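Local coordinates for chaperonin-like RBCX protein 1, chloroplastic (Arabidopsis thaliana, PDB 4GR2) that acts as a homodimeric chloroplast chaperone in the assembly of Rubisco, at residues D21-V26 against F91-M96; R47-T52 against D59-T64. The protein carries 2 engineered substitutions. All coordinates share one frame; numbering follows the deposited sequence.

Contact 1. Residues D21-V26 against F91-M96; sequences DFFTYV and FEWDNM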
ATOM      1  N   ASP B  21      -3.978   7.276  -2.975  1.00 42.42           N
ATOM      2  CA  ASP B  21      -4.914   6.589  -3.856  1.00 44.13           C
ATOM      3  C   ASP B  21      -5.931   5.788  -3.075  1.00 39.82           C
ATOM      4  O   ASP B  21      -7.114   5.761  -3.440  1.00 42.51           O
ATOM      5  CB  ASP B  21      -4.186   5.689  -4.874  1.00 50.13           C
ATOM      6  CG  ASP B  21      -3.505   6.485  -5.973  1.00 56.35           C
ATOM      7  OD1 ASP B  21      -4.033   7.571  -6.336  1.00 52.72           O
ATOM      8  OD2 ASP B  21      -2.448   6.024  -6.470  1.00 56.55           O
ATOM      9  N   PHE B  22      -5.477   5.122  -2.015  1.00 40.97           N
ATOM     10  CA  PHE B  22      -6.401   4.412  -1.124  1.00 44.61           C
ATOM     11  C   PHE B  22      -7.466   5.375  -0.541  1.00 39.87           C
ATOM     12  O   PHE B  22      -8.640   5.034  -0.474  1.00 40.84           O
ATOM     13  CB  PHE B  22      -5.644   3.687   0.009  1.00 43.51           C
ATOM     14  CG  PHE B  22      -6.532   2.827   0.868  1.00 45.01           C
ATOM     15  CD1 PHE B  22      -7.289   1.802   0.299  1.00 49.29           C
ATOM     16  CD2 PHE B  22      -6.640   3.056   2.239  1.00 45.03           C
ATOM     17  CE1 PHE B  22      -8.129   1.011   1.086  1.00 51.96           C
ATOM     18  CE2 PHE B  22      -7.474   2.264   3.032  1.00 43.81           C
ATOM     19  CZ  PHE B  22      -8.212   1.253   2.465  1.00 47.87           C
ATOM     20  N   PHE B  23      -7.047   6.566  -0.117  1.00 45.15           N
ATOM     21  CA  PHE B  23      -7.993   7.552   0.434  1.00 44.94           C
ATOM     22  C   PHE B  23      -9.001   8.041  -0.594  1.00 45.12           C
ATOM     23  O   PHE B  23     -10.175   8.238  -0.263  1.00 48.31           O
ATOM     24  CB  PHE B  23      -7.263   8.733   1.080  1.00 45.10           C
ATOM     25  CG  PHE B  23      -6.492   8.356   2.313  1.00 39.51           C
ATOM     26  CD1 PHE B  23      -6.982   7.391   3.173  1.00 42.38           C
ATOM     27  CD2 PHE B  23      -5.255   8.932   2.583  1.00 45.01           C
ATOM     28  CE1 PHE B  23      -6.263   7.024   4.315  1.00 44.81           C
ATOM     29  CE2 PHE B  23      -4.520   8.562   3.714  1.00 42.22           C
ATOM     30  CZ  PHE B  23      -5.036   7.606   4.580  1.00 43.25           C
ATOM     31  N   THR B  24      -8.563   8.222  -1.838  1.00 45.93           N
ATOM     32  CA  THR B  24      -9.506   8.532  -2.933  1.00 42.36           C
ATOM     33  C   THR B  24     -10.572   7.468  -3.060  1.00 40.56           C
ATOM     34  O   THR B  24     -11.739   7.773  -3.240  1.00 47.11           O
ATOM     35  CB  THR B  24      -8.795   8.651  -4.282  1.00 42.08           C
ATOM     36  OG1 THR B  24      -7.787   9.671  -4.194  1.00 43.75           O
ATOM     37  CG2 THR B  24      -9.790   8.963  -5.425  1.00 42.07           C
ATOM     38  N   TYR B  25     -10.167   6.207  -2.937  1.00 44.68           N
ATOM     39  CA  TYR B  25     -11.090   5.084  -3.039  1.00 46.64           C
ATOM     40  C   TYR B  25     -12.059   4.997  -1.852  1.00 47.88           C
ATOM     41  O   TYR B  25     -13.245   4.720  -2.041  1.00 53.31           O
ATOM     42  CB  TYR B  25     -10.319   3.759  -3.228  1.00 54.28           C
ATOM     43  CG  TYR B  25     -11.011   2.556  -2.632  1.00 58.56           C
ATOM     44  CD1 TYR B  25     -11.917   1.802  -3.374  1.00 65.42           C
ATOM     45  CD2 TYR B  25     -10.764   2.177  -1.314  1.00 63.66           C
ATOM     46  CE1 TYR B  25     -12.557   0.701  -2.812  1.00 64.28           C
ATOM     47  CE2 TYR B  25     -11.400   1.090  -0.747  1.00 67.24           C
ATOM     48  CZ  TYR B  25     -12.292   0.352  -1.499  1.00 68.55           C
ATOM     49  OH  TYR B  25     -12.910  -0.731  -0.914  1.00 74.80           O
ATOM     50  N   VAL B  26     -11.548   5.189  -0.635  1.00 48.78           N
ATOM     51  CA  VAL B  26     -12.411   5.296   0.543  1.00 48.56           C
ATOM     52  C   VAL B  26     -13.436   6.434   0.336  1.00 41.41           C
ATOM     53  O   VAL B  26     -14.630   6.249   0.537  1.00 48.99           O
ATOM     54  CB  VAL B  26     -11.608   5.580   1.833  1.00 46.32           C
ATOM     55  CG1 VAL B  26     -12.539   5.570   3.043  1.00 47.44           C
ATOM     56  CG2 VAL B  26     -10.502   4.553   2.031  1.00 50.33           C
ATOM     57  N   PHE B  91      -9.382   8.665   9.689  1.00 51.89           N
ATOM     58  CA  PHE B  91      -8.523   7.491   9.527  1.00 48.78           C
ATOM     59  C   PHE B  91      -7.646   7.295  10.759  1.00 50.70           C
ATOM     60  O   PHE B  91      -6.922   8.207  11.173  1.00 45.49           O
ATOM     61  CB  PHE B  91      -7.634   7.629   8.292  1.00 43.40           C
ATOM     62  CG  PHE B  91      -6.868   6.360   7.936  1.00 43.17           C
ATOM     63  CD1 PHE B  91      -7.542   5.240   7.471  1.00 39.71           C
ATOM     64  CD2 PHE B  91      -5.475   6.316   8.024  1.00 44.67           C
ATOM     65  CE1 PHE B  91      -6.848   4.070   7.117  1.00 43.85           C
ATOM     66  CE2 PHE B  91      -4.769   5.157   7.655  1.00 44.06           C
ATOM     67  CZ  PHE B  91      -5.472   4.033   7.198  1.00 39.50           C
ATOM     68  N   GLU B  92      -7.694   6.094  11.330  1.00 54.58           N
ATOM     69  CA  GLU B  92      -6.950   5.825  12.559  1.00 49.18           C
ATOM     70  C   GLU B  92      -5.525   5.376  12.271  1.00 47.40           C
ATOM     71  O   GLU B  92      -5.219   4.186  12.296  1.00 47.25           O
ATOM     72  CB  GLU B  92      -7.710   4.827  13.436  1.00 46.03           C
ATOM     73  CG  GLU B  92      -9.015   5.389  13.993  1.00 61.70           C
ATOM     74  CD  GLU B  92      -9.971   4.304  14.429  1.00 66.35           C
ATOM     75  OE1 GLU B  92     -11.154   4.615  14.678  1.00 65.98           O
ATOM     76  OE2 GLU B  92      -9.538   3.137  14.513  1.00 63.95           O
ATOM     77  N   TRP B  93      -4.669   6.360  12.011  1.00 47.69           N
ATOM     78  CA  TRP B  93      -3.278   6.150  11.623  1.00 46.45           C
ATOM     79  C   TRP B  93      -2.532   5.201  12.553  1.00 50.94           C
ATOM     80  O   TRP B  93      -1.969   4.208  12.104  1.00 43.74           O
ATOM     81  CB  TRP B  93      -2.542   7.497  11.538  1.00 48.44           C
ATOM     82  CG  TRP B  93      -2.944   8.297  10.320  1.00 45.44           C
ATOM     83  CD1 TRP B  93      -3.954   9.222  10.226  1.00 48.97           C
ATOM     84  CD2 TRP B  93      -2.353   8.207   9.018  1.00 49.93           C
ATOM     85  NE1 TRP B  93      -4.013   9.727   8.939  1.00 42.73           N
ATOM     86  CE2 TRP B  93      -3.038   9.117   8.183  1.00 51.00           C
ATOM     87  CE3 TRP B  93      -1.293   7.447   8.479  1.00 39.92           C
ATOM     88  CZ2 TRP B  93      -2.710   9.282   6.833  1.00 48.32           C
ATOM     89  CZ3 TRP B  93      -0.961   7.622   7.141  1.00 43.39           C
ATOM     90  CH2 TRP B  93      -1.672   8.529   6.330  1.00 44.15           C
ATOM     91  N   ASP B  94      -2.545   5.498  13.848  1.00 41.68           N
ATOM     92  CA  ASP B  94      -1.808   4.684  14.805  1.00 45.51           C
ATOM     93  C   ASP B  94      -2.365   3.275  14.960  1.00 51.51           C
ATOM     94  O   ASP B  94      -1.606   2.316  15.154  1.00 50.81           O
ATOM     95  CB  ASP B  94      -1.657   5.397  16.144  1.00 52.45           C
ATOM     96  CG  ASP B  94      -0.350   6.144  16.225  1.00 69.62           C
ATOM     97  OD1 ASP B  94       0.712   5.486  16.420  1.00 66.04           O
ATOM     98  OD2 ASP B  94      -0.383   7.381  16.052  1.00 71.10           O
ATOM     99  N   ASN B  95      -3.681   3.148  14.865  1.00 43.46           N
ATOM    100  CA  ASN B  95      -4.289   1.837  14.755  1.00 48.40           C
ATOM    101  C   ASN B  95      -3.777   1.055  13.523  1.00 52.81           C
ATOM    102  O   ASN B  95      -3.485  -0.146  13.613  1.00 44.38           O
ATOM    103  CB  ASN B  95      -5.800   1.970  14.712  1.00 50.64           C
ATOM    104  CG  ASN B  95      -6.497   0.668  14.997  1.00 63.11           C
ATOM    105  OD1 ASN B  95      -6.154  -0.030  15.954  1.00 71.21           O
ATOM    106  ND2 ASN B  95      -7.479   0.316  14.159  1.00 66.72           N
ATOM    107  N   MET B  96      -3.659   1.743  12.389  1.00 45.76           N
ATOM    108  CA  MET B  96      -3.121   1.130  11.166  1.00 47.25           C
ATOM    109  C   MET B  96      -1.714   0.596  11.425  1.00 48.85           C
ATOM    110  O   MET B  96      -1.381  -0.525  11.038  1.00 40.08           O
ATOM    111  CB  MET B  96      -3.067   2.144  10.003  1.00 48.06           C
ATOM    112  CG  MET B  96      -2.296   1.639   8.737  1.00 40.51           C
ATOM    113  SD  MET B  96      -1.940   2.878   7.456  1.00 46.65           S
ATOM    114  CE  MET B  96      -0.917   4.040   8.395  1.00 46.37           C
TER

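Contact 2. Residues R47-T52 against D59-T64; sequences REFLDT and DKFLAT. Engineered in segment 59-64: Leu62 (natural residue Cys).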
ATOM      1  N   ARG B  47     -22.772   5.512 -10.058  1.00 66.03           N
ATOM      2  CA  ARG B  47     -22.673   4.082 -10.311  1.00 67.44           C
ATOM      3  C   ARG B  47     -22.410   3.792 -11.794  1.00 72.02           C
ATOM      4  O   ARG B  47     -21.675   2.857 -12.140  1.00 70.90           O
ATOM      5  CB  ARG B  47     -23.941   3.370  -9.822  1.00 72.07           C
ATOM      6  CG  ARG B  47     -24.142   1.969 -10.383  1.00 74.85           C
ATOM      7  CD  ARG B  47     -24.933   1.079  -9.431  1.00 76.46           C
ATOM      8  NE  ARG B  47     -24.124   0.658  -8.289  1.00 89.02           N
ATOM      9  CZ  ARG B  47     -23.258  -0.353  -8.316  1.00 83.43           C
ATOM     10  NH1 ARG B  47     -23.087  -1.055  -9.431  1.00 87.81           N
ATOM     11  NH2 ARG B  47     -22.561  -0.666  -7.229  1.00 83.84           N
ATOM     12  N   GLU B  48     -23.000   4.602 -12.669  1.00 71.84           N
ATOM     13  CA  GLU B  48     -22.765   4.448 -14.103  1.00 70.10           C
ATOM     14  C   GLU B  48     -21.328   4.847 -14.487  1.00 69.05           C
ATOM     15  O   GLU B  48     -20.693   4.187 -15.315  1.00 70.72           O
ATOM     16  CB  GLU B  48     -23.809   5.231 -14.912  1.00 74.85           C
ATOM     17  CG  GLU B  48     -23.908   4.808 -16.374  1.00 81.92           C
ATOM     18  CD  GLU B  48     -25.347   4.569 -16.828  1.00 96.07           C
ATOM     19  OE1 GLU B  48     -26.174   5.510 -16.744  1.00 92.80           O
ATOM     20  OE2 GLU B  48     -25.650   3.433 -17.269  1.00 91.23           O
ATOM     21  N   PHE B  49     -20.812   5.909 -13.864  1.00 60.86           N
ATOM     22  CA  PHE B  49     -19.462   6.406 -14.148  1.00 59.01           C
ATOM     23  C   PHE B  49     -18.382   5.411 -13.711  1.00 62.87           C
ATOM     24  O   PHE B  49     -17.374   5.221 -14.398  1.00 62.67           O
ATOM     25  CB  PHE B  49     -19.237   7.761 -13.460  1.00 51.86           C
ATOM     26  CG  PHE B  49     -17.954   8.436 -13.848  1.00 51.19           C
ATOM     27  CD1 PHE B  49     -17.884   9.218 -14.988  1.00 49.41           C
ATOM     28  CD2 PHE B  49     -16.815   8.287 -13.078  1.00 45.17           C
ATOM     29  CE1 PHE B  49     -16.706   9.830 -15.352  1.00 47.16           C
ATOM     30  CE2 PHE B  49     -15.643   8.903 -13.429  1.00 43.82           C
ATOM     31  CZ  PHE B  49     -15.582   9.668 -14.567  1.00 48.29           C
ATOM     32  N   LEU B  50     -18.605   4.783 -12.560  1.00 63.13           N
ATOM     33  CA  LEU B  50     -17.663   3.829 -11.987  1.00 63.80           C
ATOM     34  C   LEU B  50     -17.427   2.607 -12.885  1.00 65.92           C
ATOM     35  O   LEU B  50     -16.316   2.068 -12.924  1.00 66.01           O
ATOM     36  CB  LEU B  50     -18.142   3.391 -10.599  1.00 60.12           C
ATOM     37  CG  LEU B  50     -17.598   4.185  -9.401  1.00 66.80           C
ATOM     38  CD1 LEU B  50     -18.444   3.942  -8.165  1.00 64.87           C
ATOM     39  CD2 LEU B  50     -16.118   3.861  -9.119  1.00 61.63           C
ATOM     40  N   ASP B  51     -18.474   2.181 -13.595  1.00 68.51           N
ATOM     41  CA  ASP B  51     -18.401   1.072 -14.557  1.00 67.16           C
ATOM     42  C   ASP B  51     -17.244   1.201 -15.534  1.00 68.55           C
ATOM     43  O   ASP B  51     -16.429   0.297 -15.683  1.00 75.74           O
ATOM     44  CB  ASP B  51     -19.678   1.023 -15.388  1.00 71.95           C
ATOM     45  CG  ASP B  51     -20.735   0.154 -14.775  1.00 79.23           C
ATOM     46  OD1 ASP B  51     -20.740   0.014 -13.533  1.00 75.92           O
ATOM     47  OD2 ASP B  51     -21.553  -0.397 -15.544  1.00 85.47           O
ATOM     48  N   THR B  52     -17.188   2.343 -16.202  1.00 63.41           N
ATOM     49  CA  THR B  52     -16.236   2.559 -17.272  1.00 61.80           C
ATOM     50  C   THR B  52     -15.042   3.390 -16.836  1.00 60.91           C
ATOM     51  O   THR B  52     -14.200   3.760 -17.654  1.00 57.00           O
ATOM     52  CB  THR B  52     -16.918   3.275 -18.428  1.00 65.60           C
ATOM     53  OG1 THR B  52     -17.452   4.515 -17.948  1.00 68.28           O
ATOM     54  CG2 THR B  52     -18.056   2.411 -18.978  1.00 70.23           C
ATOM     55  N   ASP B  59      -6.267  10.137  -9.119  1.00 52.34           N
ATOM     56  CA  ASP B  59      -6.318  11.517  -9.588  1.00 45.62           C
ATOM     57  C   ASP B  59      -6.748  11.595 -11.051  1.00 54.13           C
ATOM     58  O   ASP B  59      -7.434  12.554 -11.450  1.00 50.97           O
ATOM     59  CB  ASP B  59      -4.998  12.239  -9.362  1.00 48.67           C
ATOM     60  CG  ASP B  59      -4.798  12.623  -7.903  1.00 49.91           C
ATOM     61  OD1 ASP B  59      -5.657  12.245  -7.074  1.00 43.71           O
ATOM     62  OD2 ASP B  59      -3.779  13.268  -7.590  1.00 53.24           O
ATOM     63  N   LYS B  60      -6.363  10.586 -11.839  1.00 49.48           N
ATOM     64  CA  LYS B  60      -6.794  10.512 -13.235  1.00 49.26           C
ATOM     65  C   LYS B  60      -8.294  10.286 -13.259  1.00 48.54           C
ATOM     66  O   LYS B  60      -8.997  10.901 -14.052  1.00 48.07           O
ATOM     67  CB  LYS B  60      -6.061   9.402 -14.007  1.00 47.06           C
ATOM     68  N   PHE B  61      -8.782   9.419 -12.374  1.00 45.51           N
ATOM     69  CA  PHE B  61     -10.224   9.187 -12.225  1.00 46.87           C
ATOM     70  C   PHE B  61     -10.979  10.486 -11.863  1.00 50.92           C
ATOM     71  O   PHE B  61     -12.057  10.763 -12.403  1.00 39.15           O
ATOM     72  CB  PHE B  61     -10.466   8.127 -11.150  1.00 47.27           C
ATOM     73  CG  PHE B  61     -11.920   7.964 -10.743  1.00 45.42           C
ATOM     74  CD1 PHE B  61     -12.743   7.065 -11.408  1.00 46.57           C
ATOM     75  CD2 PHE B  61     -12.446   8.677  -9.657  1.00 48.86           C
ATOM     76  CE1 PHE B  61     -14.063   6.891 -11.025  1.00 49.49           C
ATOM     77  CE2 PHE B  61     -13.775   8.513  -9.262  1.00 42.38           C
ATOM     78  CZ  PHE B  61     -14.586   7.617  -9.949  1.00 37.72           C
ATOM     79  N   LEU B  62     -10.421  11.270 -10.945  1.00 46.11           N
ATOM     80  CA  LEU B  62     -11.082  12.507 -10.529  1.00 48.26           C
ATOM     81  C   LEU B  62     -11.030  13.565 -11.624  1.00 51.42           C
ATOM     82  O   LEU B  62     -12.011  14.289 -11.842  1.00 48.62           O
ATOM     83  CB  LEU B  62     -10.467  13.055  -9.232  1.00 43.91           C
ATOM     84  CG  LEU B  62     -10.795  12.228  -7.980  1.00 47.04           C
ATOM     85  CD1 LEU B  62      -9.971  12.706  -6.807  1.00 45.17           C
ATOM     86  CD2 LEU B  62     -12.300  12.316  -7.684  1.00 49.89           C
ATOM     87  N   ALA B  63      -9.886  13.669 -12.298  1.00 44.96           N
ATOM     88  CA  ALA B  63      -9.736  14.621 -13.398  1.00 50.34           C
ATOM     89  C   ALA B  63     -10.751  14.326 -14.497  1.00 49.09           C
ATOM     90  O   ALA B  63     -11.332  15.238 -15.103  1.00 52.64           O
ATOM     91  CB  ALA B  63      -8.333  14.568 -13.953  1.00 51.84           C
ATOM     92  N   THR B  64     -10.974  13.043 -14.733  1.00 48.58           N
ATOM     93  CA  THR B  64     -11.934  12.602 -15.730  1.00 49.78           C
ATOM     94  C   THR B  64     -13.354  12.872 -15.261  1.00 52.62           C
ATOM     95  O   THR B  64     -14.227  13.284 -16.045  1.00 47.23           O
ATOM     96  CB  THR B  64     -11.759  11.103 -16.013  1.00 49.12           C
ATOM     97  OG1 THR B  64     -10.467  10.898 -16.590  1.00 49.70           O
ATOM     98  CG2 THR B  64     -12.833  10.587 -16.970  1.00 47.62           C
TER

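Contact 1. Residues D21-V26 against F91-M96
Phe23 drives the far edge of its ring into an aromatic cluster with Phe91 and Trp93, and this one side chain carries nearly the whole contact between residues 21-26 and 91-96. Toward Phe91 the geometry is T-shaped: ring centroids stand 5.0 Å apart with planes at 73°, and Phe23 CE1 hangs above the centre of the Phe91 face, 3.7 Å from Phe91 CG. The neighbouring Phe23 CZ meets Phe91 CD2 at 3.7 Å. The CB of Phe23 does not aim at 91-96; with CG anti to the carbonyl carbon (chi1 -67°), the outer atoms CE1, CZ and CE2 nevertheless come to the other segment.

The Trp93 indole is met obliquely. Phe23 CZ lies 3.6 Å from Trp93 CZ2, and the Phe23 plane is inclined at 69° to the six-membered ring of the indole. Within its own segment the indole takes Phe91 CD2 over the centre of one face, at 3.6 Å above the ring plane. Phe91 thus presents its edge to Trp93 while its face receives Phe23.

The polar bonds lead out of the cluster. Trp93 NE1 donates to the Ala87 carbonyl, which ties the indole back to the preceding helix, while Glu92 occupies the N-cap position of helix 93-118 and its backbone NH reaches Glu12 of the second subunit.

No hydrogen bond joins the two segments, and the touch is purely aromatic. It sets the middle of helix 11-35 against the start of the long helix 93-118, with Tyr86 and Ala87 of helix 70-90 also touching Phe23, and Lys97 of the second subunit making a cation-pi contact with Trp93.

Contact 2. Residues R47-T52 against D59-T64
The carbonyl oxygen of Lys60 accepts two bonds from Thr64, one from its hydroxyl and one from its backbone NH, and the pair arrives from opposite faces of the carbonyl plane. Thr64 OG1 lies 2.9 Å from Lys60 O, tilted 32° from that plane, and Thr64 N is 3.0 Å from Lys60 O in the usual helical bond. Fixing the hydroxyl in this way leaves the other branch, CG2, anti to the backbone N and pointed across the gap, where it meets the rim of Phe49: Thr64 CG2 to Phe49 CZ is 3.8 Å.

Phe49 and Phe61 form the centre of the contact. The edge of Phe49 is turned toward the face of Phe61 in an offset edge-to-face pair, with centroids 5.4 Å apart and planes at 71°. The nearest atoms are Phe49 CE2 and Phe61 CE1, at 3.5 Å. Both rings leave their backbones with CG anti to N, and the two side chains run past each other in opposite directions. Leu50 adds a looser apolar touch, its CD2 4.1 Å from Phe61 CE1.

Phe61 is further packed by Val28 of helix 11-35 and by Asn53 and Val55 of the connecting loop, whereas Phe49 rests on Leu65 and Arg68. The segment axes approach to 11.7 Å at 130° between their directions, a spacing bridged by the large aromatic side chains. The two consecutive helices, 40-52 and 58-68, joined by a short loop and packed at a steep angle, make this a helix-loop-helix unit of the all-helical RbcX fold.

Contact 1 lies close to the chain centre and is buried, whereas contact 2, about 15 Å from that centre to its own, is partly buried and has Thr64 at its exposed margin. Both rely on phenylalanine rings meeting at steep angles, but contact 1 adds an indole where contact 2 adds aliphatic groups. Contact 1 joins helices distant in sequence and closes a loop within which contact 2 pairs consecutive ones. The two touch through Thr24 CG2 and CD1 of the engineered Leu62, 4.0 Å apart, and Arg83 of helix 70-90 bonds both Thr24 and Asp59. Segments of both also meet the second subunit.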